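Local coordinates for protein leucine aminopeptidase (Legionella pneumophila, PDB 5GNE) that binds two zinc ions and, as an M28-family aminopeptidase, probably removes amino-terminal residues from peptides, at residues M215-V219 with G365-I369. Sequence-based numbering, arbitrary orientation.
Sequences MARVV and GLAFI
M215 and L366 bring the two helical segments together, their CA atoms 6.2 Å apart, while the axes of 215-219 and 365-369 run 10.5 Å from each other at closest approach and diverge by 52° in their N-to-C directions. The side chains that meet are all apolar. M215 reaches across to the second helix: its chain is extended at chi2 and then bends at chi3 (65°), which turns the terminal methyl toward G365 and I369. There CE lies 3.5 Å from G365 CA, and SD also borders that carbon, at 3.8 Å. The thioether thus lies against the bare backbone of G365, which has no side chain at this point. CE meets the tip of I369 as well, in a close contact with its CD1, and the two side chains cross at a slant. These segments belong to helices 202-221 and 355-373, which pack side by side against the mixed beta-sheet of the M28 peptidase alpha/beta fold, away from the two zinc ions. F232 on strand 230-235 touches both M215 and I369 from the sheet, and I188 on strand 185-191 also touches M215. L366 fills the other part of the interface. With CG anti to its own carbonyl carbon (chi1 -74°), it sends both methyls to the first helix, sliding past M215 in the opposite direction so that the two CG atoms come within 4.1 Å. Its CD1 rests on V218 CG1 at 3.7 Å, and CD2 lies near M215 O, the carbonyl already bonded to V219 N in the helix. One turn on from M215, V219 CG2 faces both L366 CD2 (4.2 Å) and I369 CD1 (4.3 Å), at looser range. I109, from a loop, adds a further apolar neighbour to L366.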
loop_
_atom_site.group_PDB
_atom_site.type_symbol
_atom_site.label_atom_id
_atom_site.label_comp_id
_atom_site.label_asym_id
_atom_site.label_seq_id
_atom_site.Cartn_x
_atom_site.Cartn_y
_atom_site.Cartn_z
ATOM N N MET A 215 8.547 10.418 -5.858
ATOM C CA MET A 215 8.652 9.694 -7.128
ATOM C C MET A 215 7.851 10.396 -8.222
ATOM O O MET A 215 8.370 10.675 -9.313
ATOM C CB MET A 215 8.169 8.272 -6.951
ATOM C CG MET A 215 9.209 7.386 -6.272
ATOM S SD MET A 215 8.383 5.895 -5.710
ATOM C CE MET A 215 7.921 5.221 -7.305
ATOM N N ALA A 216 6.614 10.757 -7.892
ATOM C CA ALA A 216 5.746 11.493 -8.821
ATOM C C ALA A 216 6.374 12.815 -9.226
ATOM O O ALA A 216 6.331 13.206 -10.386
ATOM C CB ALA A 216 4.361 11.733 -8.215
ATOM N N ARG A 217 6.958 13.511 -8.274
ATOM C CA ARG A 217 7.494 14.816 -8.581
ATOM C C ARG A 217 8.759 14.734 -9.429
ATOM O O ARG A 217 8.933 15.502 -10.373
ATOM C CB ARG A 217 7.828 15.545 -7.288
ATOM C CG ARG A 217 8.353 16.968 -7.484
ATOM C CD ARG A 217 8.983 17.511 -6.195
ATOM N NE ARG A 217 10.308 16.930 -6.004
ATOM C CZ ARG A 217 11.367 17.231 -6.755
ATOM N NH1 ARG A 217 11.258 18.128 -7.723
ATOM N NH2 ARG A 217 12.537 16.644 -6.530
ATOM N N VAL A 218 9.633 13.789 -9.109
ATOM C CA VAL A 218 10.765 13.502 -9.977
ATOM C C VAL A 218 10.339 13.174 -11.412
ATOM O O VAL A 218 10.855 13.758 -12.365
ATOM C CB VAL A 218 11.618 12.369 -9.402
ATOM C CG1 VAL A 218 12.655 11.923 -10.421
ATOM C CG2 VAL A 218 12.293 12.855 -8.126
ATOM N N VAL A 219 9.364 12.286 -11.560
ATOM C CA VAL A 219 8.820 11.954 -12.876
ATOM C C VAL A 219 8.284 13.195 -13.625
ATOM O O VAL A 219 8.536 13.349 -14.815
ATOM C CB VAL A 219 7.691 10.903 -12.759
ATOM C CG1 VAL A 219 6.901 10.825 -14.046
ATOM C CG2 VAL A 219 8.260 9.527 -12.393
ATOM N N GLY A 365 11.995 2.890 -6.090
ATOM C CA GLY A 365 10.810 3.253 -6.843
ATOM C C GLY A 365 11.076 3.821 -8.226
ATOM O O GLY A 365 10.410 3.450 -9.211
ATOM N N LEU A 366 12.050 4.718 -8.323
ATOM C CA LEU A 366 12.330 5.366 -9.604
ATOM C C LEU A 366 13.003 4.411 -10.592
ATOM O O LEU A 366 12.683 4.427 -11.773
ATOM C CB LEU A 366 13.170 6.616 -9.380
ATOM C CG LEU A 366 12.372 7.783 -8.777
ATOM C CD1 LEU A 366 13.239 8.968 -8.344
ATOM C CD2 LEU A 366 11.320 8.259 -9.741
ATOM N N ALA A 367 13.935 3.579 -10.126
ATOM C CA ALA A 367 14.514 2.527 -10.976
ATOM C C ALA A 367 13.408 1.572 -11.480
ATOM O O ALA A 367 13.353 1.183 -12.667
ATOM C CB ALA A 367 15.574 1.768 -10.225
ATOM N N PHE A 368 12.531 1.196 -10.555
ATOM C CA PHE A 368 11.350 0.410 -10.871
ATOM C C PHE A 368 10.547 1.052 -12.003
ATOM O O PHE A 368 10.271 0.425 -13.020
ATOM C CB PHE A 368 10.521 0.264 -9.602
ATOM C CG PHE A 368 9.393 -0.712 -9.704
ATOM C CD1 PHE A 368 9.616 -2.077 -9.590
ATOM C CD2 PHE A 368 8.085 -0.251 -9.816
ATOM C CE1 PHE A 368 8.542 -2.974 -9.647
ATOM C CE2 PHE A 368 7.022 -1.127 -9.875
ATOM C CZ PHE A 368 7.248 -2.493 -9.782
ATOM N N ILE A 369 10.210 2.322 -11.827
ATOM C CA ILE A 369 9.452 3.057 -12.824
ATOM C C ILE A 369 10.198 3.185 -14.161
ATOM O O ILE A 369 9.608 3.036 -15.221
ATOM C CB ILE A 369 9.086 4.445 -12.308
ATOM C CG1 ILE A 369 7.993 4.349 -11.246
ATOM C CG2 ILE A 369 8.562 5.314 -13.422
ATOM C CD1 ILE A 369 7.675 5.688 -10.664
#